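Local atomic coordinates of fatty acid synthase 1, isoform A (Drosophila melanogaster, PDB entry 6FN6), a protein that probably builds long-chain saturated fatty acids from acetyl-CoA and malonyl-CoA using NADPH, this chain being its dehydratase, enoylreductase and ketoreductase modifying region. Residues A[577-582]-A[879-884]; A[609-614]-A[890-895]. All coordinates share one frame; numbering follows the deposited sequence.

Interaction 1: A[577-582]-A[879-884]; sequences KGDLAS and AFRFMA
L580 and R881 mark the nearest approach of the two backbones, their CA atoms 7.5 Å apart where the loop 577-582 meets one side of the helix containing 879-884. The R881 side chain bridges this gap: chi1 (-71°) sets CG anti to the carbonyl carbon, and the chain, extended from CG to NE, takes NE toward the loop. The guanidinium lies against L580, whose CB sits 3.9 Å from R881 NH2, over one face of the group and offset toward its rim. Farther out, L580 CD2 rests on the aliphatic part of the same arginine, 4.0 Å from R881 CG, and reaches F880 CB at 4.1 Å, the L580 and F880 side chains meeting at about a right angle. D579 approaches the guanidinium at its edge, but OD1 stays 3.7 Å from R881 NH2, a long salt bridge with the carboxylate and guanidinium planes 65° apart. The same OD1 accepts the backbone N of A581 at 2.8 Å in an Asx turn, from above the carboxylate plane, a bond that would restrict how far the carboxylate can turn from the arginine. R881 NE has a second, weak ionic partner in E877, one turn back on the helix. With just 180 Å² buried, a long ion pair and no hydrogen bond between the segments, the attraction is probably mainly apolar and electrostatic rather than strongly directional.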
ATOM      1  N   LYS A 577     -10.702   9.161 -31.017  1.00 83.79           N
ATOM      2  CA  LYS A 577      -9.793   8.353 -30.214  1.00 89.38           C
ATOM      3  C   LYS A 577      -9.952   6.841 -30.385  1.00 91.35           C
ATOM      4  O   LYS A 577      -8.957   6.122 -30.461  1.00 92.58           O
ATOM      5  CB  LYS A 577      -9.973   8.720 -28.742  1.00 96.35           C
ATOM      6  CG  LYS A 577      -9.428  10.098 -28.404  1.00101.18           C
ATOM      7  CD  LYS A 577      -9.701  10.490 -26.964  1.00109.18           C
ATOM      8  CE  LYS A 577      -9.131  11.868 -26.662  1.00113.47           C
ATOM      9  NZ  LYS A 577      -9.636  12.424 -25.378  1.00118.25           N
ATOM     10  N   GLY A 578     -11.184   6.351 -30.455  1.00110.30           N
ATOM     11  CA  GLY A 578     -11.400   4.919 -30.555  1.00113.92           C
ATOM     12  C   GLY A 578     -10.732   4.263 -31.753  1.00114.69           C
ATOM     13  O   GLY A 578     -10.165   3.175 -31.635  1.00115.82           O
ATOM     14  N   ASP A 579     -10.790   4.928 -32.903  1.00111.53           N
ATOM     15  CA  ASP A 579     -10.260   4.373 -34.147  1.00106.22           C
ATOM     16  C   ASP A 579      -8.909   4.989 -34.519  1.00 97.25           C
ATOM     17  O   ASP A 579      -8.793   6.206 -34.661  1.00 91.93           O
ATOM     18  CB  ASP A 579     -11.266   4.577 -35.284  1.00104.80           C
ATOM     19  CG  ASP A 579     -10.931   3.759 -36.517  1.00104.35           C
ATOM     20  OD1 ASP A 579      -9.790   3.262 -36.616  1.00105.02           O
ATOM     21  OD2 ASP A 579     -11.816   3.603 -37.384  1.00102.84           O
ATOM     22  N   LEU A 580      -7.889   4.146 -34.675  1.00 73.15           N
ATOM     23  CA  LEU A 580      -6.547   4.616 -35.015  1.00 69.16           C
ATOM     24  C   LEU A 580      -6.434   4.967 -36.500  1.00 64.25           C
ATOM     25  O   LEU A 580      -5.456   5.580 -36.929  1.00 62.20           O
ATOM     26  CB  LEU A 580      -5.493   3.568 -34.647  1.00 73.27           C
ATOM     27  CG  LEU A 580      -4.974   3.627 -33.207  1.00 77.96           C
ATOM     28  CD1 LEU A 580      -6.114   3.522 -32.200  1.00 80.19           C
ATOM     29  CD2 LEU A 580      -3.933   2.543 -32.962  1.00 82.25           C
ATOM     30  N   ALA A 581      -7.435   4.576 -37.280  1.00 65.42           N
ATOM     31  CA  ALA A 581      -7.493   4.948 -38.688  1.00 60.40           C
ATOM     32  C   ALA A 581      -7.690   6.459 -38.810  1.00 56.68           C
ATOM     33  O   ALA A 581      -7.488   7.041 -39.876  1.00 54.41           O
ATOM     34  CB  ALA A 581      -8.610   4.200 -39.396  1.00 61.82           C
ATOM     35  N   SER A 582      -8.098   7.082 -37.709  1.00 55.23           N
ATOM     36  CA  SER A 582      -8.368   8.512 -37.678  1.00 54.90           C
ATOM     37  C   SER A 582      -7.081   9.338 -37.661  1.00 54.63           C
ATOM     38  O   SER A 582      -7.120  10.559 -37.817  1.00 54.46           O
ATOM     39  CB  SER A 582      -9.225   8.854 -36.460  1.00 54.11           C
ATOM     40  OG  SER A 582      -8.573   8.483 -35.260  1.00 54.34           O
ATOM     41  N   ALA A 879       2.229   2.343 -38.048  1.00 58.95           N
ATOM     42  CA  ALA A 879       3.254   2.600 -37.044  1.00 59.07           C
ATOM     43  C   ALA A 879       2.680   2.469 -35.636  1.00 59.31           C
ATOM     44  O   ALA A 879       3.261   1.802 -34.779  1.00 61.29           O
ATOM     45  CB  ALA A 879       3.857   3.980 -37.246  1.00 58.64           C
ATOM     46  N   PHE A 880       1.535   3.105 -35.403  1.00 64.70           N
ATOM     47  CA  PHE A 880       0.876   3.048 -34.101  1.00 64.33           C
ATOM     48  C   PHE A 880       0.370   1.650 -33.768  1.00 68.57           C
ATOM     49  O   PHE A 880       0.620   1.139 -32.677  1.00 69.01           O
ATOM     50  CB  PHE A 880      -0.290   4.039 -34.050  1.00 58.27           C
ATOM     51  CG  PHE A 880       0.105   5.416 -33.601  1.00 50.27           C
ATOM     52  CD1 PHE A 880       0.769   6.277 -34.455  1.00 48.71           C
ATOM     53  CD2 PHE A 880      -0.192   5.846 -32.321  1.00 46.20           C
ATOM     54  CE1 PHE A 880       1.130   7.544 -34.036  1.00 45.03           C
ATOM     55  CE2 PHE A 880       0.165   7.109 -31.898  1.00 42.97           C
ATOM     56  CZ  PHE A 880       0.827   7.959 -32.756  1.00 42.82           C
ATOM     57  N   ARG A 881      -0.348   1.036 -34.702  1.00 66.64           N
ATOM     58  CA  ARG A 881      -0.872  -0.308 -34.495  1.00 67.55           C
ATOM     59  C   ARG A 881       0.259  -1.291 -34.219  1.00 64.91           C
ATOM     60  O   ARG A 881       0.094  -2.245 -33.459  1.00 61.85           O
ATOM     61  CB  ARG A 881      -1.694  -0.764 -35.703  1.00 70.94           C
ATOM     62  CG  ARG A 881      -3.025  -0.042 -35.826  1.00 71.39           C
ATOM     63  CD  ARG A 881      -3.901  -0.632 -36.917  1.00 74.02           C
ATOM     64  NE  ARG A 881      -5.188   0.054 -36.999  1.00 74.94           N
ATOM     65  CZ  ARG A 881      -6.206  -0.158 -36.169  1.00 75.73           C
ATOM     66  NH1 ARG A 881      -6.096  -1.039 -35.182  1.00 76.11           N
ATOM     67  NH2 ARG A 881      -7.339   0.516 -36.324  1.00 74.86           N
ATOM     68  N   PHE A 882       1.409  -1.049 -34.838  1.00 82.94           N
ATOM     69  CA  PHE A 882       2.562  -1.928 -34.684  1.00 83.38           C
ATOM     70  C   PHE A 882       3.130  -1.851 -33.273  1.00 82.97           C
ATOM     71  O   PHE A 882       3.542  -2.867 -32.711  1.00 86.39           O
ATOM     72  CB  PHE A 882       3.642  -1.575 -35.706  1.00 84.79           C
ATOM     73  CG  PHE A 882       4.861  -2.448 -35.622  1.00 88.32           C
ATOM     74  CD1 PHE A 882       4.834  -3.747 -36.097  1.00 89.67           C
ATOM     75  CD2 PHE A 882       6.036  -1.965 -35.073  1.00 88.84           C
ATOM     76  CE1 PHE A 882       5.955  -4.552 -36.021  1.00 91.47           C
ATOM     77  CE2 PHE A 882       7.161  -2.762 -34.997  1.00 90.33           C
ATOM     78  CZ  PHE A 882       7.120  -4.057 -35.469  1.00 91.98           C
ATOM     79  N   MET A 883       3.159  -0.653 -32.699  1.00 70.23           N
ATOM     80  CA  MET A 883       3.693  -0.489 -31.352  1.00 70.86           C
ATOM     81  C   MET A 883       2.708  -1.034 -30.325  1.00 71.81           C
ATOM     82  O   MET A 883       3.107  -1.602 -29.311  1.00 73.64           O
ATOM     83  CB  MET A 883       4.000   0.979 -31.049  1.00 68.89           C
ATOM     84  CG  MET A 883       4.719   1.164 -29.721  1.00 68.93           C
ATOM     85  SD  MET A 883       5.373   2.817 -29.441  1.00 67.79           S
ATOM     86  CE  MET A 883       6.263   2.550 -27.909  1.00 67.30           C
ATOM     87  N   ALA A 884       1.419  -0.857 -30.591  1.00 75.62           N
ATOM     88  CA  ALA A 884       0.379  -1.342 -29.694  1.00 75.40           C
ATOM     89  C   ALA A 884       0.462  -2.857 -29.526  1.00 80.12           C
ATOM     90  O   ALA A 884       0.216  -3.383 -28.440  1.00 80.44           O
ATOM     91  CB  ALA A 884      -0.996  -0.942 -30.212  1.00 71.90           C
TER

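Interaction 2: A[609-614]-A[890-895]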
ATOM      1  N   ALA A 609      10.556  11.443 -35.877  1.00 42.37           N
ATOM      2  CA  ALA A 609       9.742  11.590 -34.676  1.00 41.35           C
ATOM      3  C   ALA A 609       9.321  10.213 -34.175  1.00 45.10           C
ATOM      4  O   ALA A 609       8.511   9.542 -34.815  1.00 46.05           O
ATOM      5  CB  ALA A 609       8.520  12.450 -34.959  1.00 39.84           C
ATOM      6  N   PRO A 610       9.880   9.778 -33.035  1.00 45.62           N
ATOM      7  CA  PRO A 610       9.455   8.495 -32.467  1.00 47.13           C
ATOM      8  C   PRO A 610       8.094   8.538 -31.782  1.00 47.77           C
ATOM      9  O   PRO A 610       7.688   9.581 -31.269  1.00 44.32           O
ATOM     10  CB  PRO A 610      10.549   8.186 -31.437  1.00 45.19           C
ATOM     11  CG  PRO A 610      11.706   9.024 -31.827  1.00 43.35           C
ATOM     12  CD  PRO A 610      11.121  10.264 -32.409  1.00 43.89           C
ATOM     13  N   ILE A 611       7.400   7.404 -31.781  1.00 48.39           N
ATOM     14  CA  ILE A 611       6.187   7.255 -30.992  1.00 50.71           C
ATOM     15  C   ILE A 611       6.548   6.625 -29.654  1.00 50.27           C
ATOM     16  O   ILE A 611       7.341   5.683 -29.594  1.00 50.53           O
ATOM     17  CB  ILE A 611       5.126   6.408 -31.718  1.00 52.67           C
ATOM     18  CG1 ILE A 611       4.841   6.963 -33.112  1.00 53.77           C
ATOM     19  CG2 ILE A 611       3.841   6.355 -30.911  1.00 52.59           C
ATOM     20  CD1 ILE A 611       5.334   6.077 -34.221  1.00 57.54           C
ATOM     21  N   ASN A 612       5.962   7.151 -28.586  1.00 58.33           N
ATOM     22  CA  ASN A 612       6.129   6.577 -27.262  1.00 59.54           C
ATOM     23  C   ASN A 612       4.774   6.086 -26.767  1.00 62.51           C
ATOM     24  O   ASN A 612       3.743   6.431 -27.342  1.00 63.91           O
ATOM     25  CB  ASN A 612       6.726   7.602 -26.302  1.00 58.58           C
ATOM     26  CG  ASN A 612       8.206   7.836 -26.548  1.00 57.00           C
ATOM     27  OD1 ASN A 612       9.053   7.093 -26.050  1.00 58.05           O
ATOM     28  ND2 ASN A 612       8.524   8.869 -27.318  1.00 54.57           N
ATOM     29  N   PHE A 613       4.775   5.277 -25.714  1.00 55.05           N
ATOM     30  CA  PHE A 613       3.536   4.695 -25.212  1.00 59.93           C
ATOM     31  C   PHE A 613       2.513   5.778 -24.863  1.00 61.08           C
ATOM     32  O   PHE A 613       1.310   5.572 -25.024  1.00 61.23           O
ATOM     33  CB  PHE A 613       3.810   3.809 -23.992  1.00 63.60           C
ATOM     34  CG  PHE A 613       4.355   2.450 -24.338  1.00 70.70           C
ATOM     35  CD1 PHE A 613       3.627   1.583 -25.139  1.00 76.20           C
ATOM     36  CD2 PHE A 613       5.589   2.036 -23.863  1.00 73.15           C
ATOM     37  CE1 PHE A 613       4.121   0.331 -25.461  1.00 80.34           C
ATOM     38  CE2 PHE A 613       6.088   0.784 -24.183  1.00 77.02           C
ATOM     39  CZ  PHE A 613       5.352  -0.069 -24.983  1.00 79.90           C
ATOM     40  N   ARG A 614       2.989   6.933 -24.408  1.00 67.05           N
ATOM     41  CA  ARG A 614       2.093   8.022 -24.036  1.00 66.19           C
ATOM     42  C   ARG A 614       1.250   8.456 -25.232  1.00 61.65           C
ATOM     43  O   ARG A 614       0.076   8.793 -25.082  1.00 62.31           O
ATOM     44  CB  ARG A 614       2.886   9.208 -23.482  1.00 67.50           C
ATOM     45  CG  ARG A 614       2.019  10.318 -22.892  1.00 70.30           C
ATOM     46  CD  ARG A 614       2.863  11.517 -22.483  1.00 72.04           C
ATOM     47  NE  ARG A 614       2.254  12.795 -22.843  1.00 74.50           N
ATOM     48  CZ  ARG A 614       2.151  13.253 -24.087  1.00 76.80           C
ATOM     49  NH1 ARG A 614       2.599  12.534 -25.107  1.00 77.49           N
ATOM     50  NH2 ARG A 614       1.590  14.433 -24.317  1.00 77.51           N
ATOM     51  N   GLY A 890      12.777  -2.138 -29.384  1.00 71.66           N
ATOM     52  CA  GLY A 890      13.430  -0.857 -29.569  1.00 72.12           C
ATOM     53  C   GLY A 890      12.444   0.272 -29.784  1.00 70.31           C
ATOM     54  O   GLY A 890      11.322   0.234 -29.277  1.00 73.27           O
ATOM     55  N   LYS A 891      12.866   1.281 -30.538  1.00 54.88           N
ATOM     56  CA  LYS A 891      12.048   2.471 -30.741  1.00 49.82           C
ATOM     57  C   LYS A 891      11.331   2.460 -32.089  1.00 49.19           C
ATOM     58  O   LYS A 891      11.915   2.105 -33.114  1.00 50.20           O
ATOM     59  CB  LYS A 891      12.912   3.727 -30.629  1.00 49.64           C
ATOM     60  CG  LYS A 891      12.131   5.001 -30.348  1.00 49.18           C
ATOM     61  CD  LYS A 891      11.372   4.903 -29.033  1.00 50.91           C
ATOM     62  CE  LYS A 891      11.490   6.173 -28.210  1.00 51.53           C
ATOM     63  NZ  LYS A 891      10.902   6.001 -26.851  1.00 52.17           N
ATOM     64  N   VAL A 892      10.062   2.860 -32.074  1.00 46.01           N
ATOM     65  CA  VAL A 892       9.275   3.017 -33.291  1.00 46.07           C
ATOM     66  C   VAL A 892       9.397   4.458 -33.768  1.00 46.42           C
ATOM     67  O   VAL A 892       9.051   5.384 -33.036  1.00 45.48           O
ATOM     68  CB  VAL A 892       7.798   2.636 -33.048  1.00 44.84           C
ATOM     69  CG1 VAL A 892       6.978   2.767 -34.327  1.00 45.10           C
ATOM     70  CG2 VAL A 892       7.697   1.222 -32.489  1.00 45.30           C
ATOM     71  N   VAL A 893       9.876   4.647 -34.996  1.00 61.85           N
ATOM     72  CA  VAL A 893      10.166   5.989 -35.500  1.00 61.59           C
ATOM     73  C   VAL A 893       9.443   6.291 -36.814  1.00 63.04           C
ATOM     74  O   VAL A 893       9.352   5.441 -37.699  1.00 64.50           O
ATOM     75  CB  VAL A 893      11.683   6.191 -35.677  1.00 60.96           C
ATOM     76  CG1 VAL A 893      11.995   7.660 -35.942  1.00 58.85           C
ATOM     77  CG2 VAL A 893      12.441   5.686 -34.453  1.00 60.72           C
ATOM     78  N   ILE A 894       8.938   7.516 -36.931  1.00 45.52           N
ATOM     79  CA  ILE A 894       8.312   7.975 -38.170  1.00 45.58           C
ATOM     80  C   ILE A 894       9.280   8.854 -38.948  1.00 46.68           C
ATOM     81  O   ILE A 894       9.784   9.853 -38.434  1.00 46.31           O
ATOM     82  CB  ILE A 894       6.997   8.721 -37.893  1.00 43.71           C
ATOM     83  CG1 ILE A 894       5.931   7.734 -37.422  1.00 42.98           C
ATOM     84  CG2 ILE A 894       6.514   9.445 -39.154  1.00 43.82           C
ATOM     85  CD1 ILE A 894       4.665   8.384 -36.919  1.00 41.20           C
ATOM     86  N   LYS A 895       9.521   8.472 -40.198  1.00 69.79           N
ATOM     87  CA  LYS A 895      10.430   9.197 -41.077  1.00 71.00           C
ATOM     88  C   LYS A 895       9.701  10.338 -41.777  1.00 68.17           C
ATOM     89  O   LYS A 895       9.117  10.152 -42.844  1.00 71.18           O
ATOM     90  CB  LYS A 895      11.035   8.237 -42.104  1.00 76.76           C
ATOM     91  CG  LYS A 895      11.963   8.876 -43.130  1.00 80.02           C
ATOM     92  CD  LYS A 895      11.939   8.099 -44.439  1.00 84.15           C
ATOM     93  CE  LYS A 895      12.509   6.698 -44.275  1.00 89.08           C
ATOM     94  NZ  LYS A 895      12.429   5.914 -45.537  1.00 91.63           N
TER
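An antiparallel strand pair in the enoylreductase part of the chain, which has the medium-chain dehydrogenase/reductase fold, joins A609-P610-I611 to V892-V893-I894. The short strand axes approach to 4.4 Å and run at 139°, a marked twist away from strict antiparallelism. A609 and I894 form a hydrogen-bonded pair: A609 N donates to I894 O at 3.1 Å, nearly straight at 169°, and I894 N donates back to A609 O at 3.0 Å. P610 and V893 are the adjoining non-hydrogen-bonded pair. Proline has no N-H to give, yet its CA approaches V892 O at 3.2 Å in a CA-H...O contact. Beyond it, I611 N donates to V892 O at 2.9 Å. On the face shared by A609, I611, V892 and I894, the methyl I611 CD1 lies 3.6 Å from I894 CD1 and 3.7 Å from I894 CG1, and the two isoleucine side chains cross obliquely. An alanine in place of I894 would probably leave I611 CD1 without the I894 CG1 and CD1 it packs against and open a gap toward V876 of helix 876-885. The other edge of strand 891-895 is bonded to strand 868-872, which makes 891-895 an inner strand of its sheet. P610 and V893 point to the opposite face. There K891, its chain bent at chi2 and chi3, passes P610, with K891 CG 3.7 Å from P610 CB.

Overall arrangement
Interaction 2 is the buried contact and interaction 1 the surface one, their centres about 13 Å apart. They are joined by chain order and by packing: helix 876-885, which meets the loop in interaction 1, is followed in the chain by strand 891-895 of interaction 2. The helix also packs on the face bearing I611, with F880 CE1 3.9 Å from I611 CG1 and A879 O 3.9 Å from V892 CG1. F880 thus takes part on both sides, its CB toward L580 and its ring toward I611. The chemistry follows depth: main-chain hydrogen bonds and packed aliphatic side chains bury 398 Å² in the sheet, whereas an arginine laid over a leucine, with a long ion pair, buries less than half as much outside.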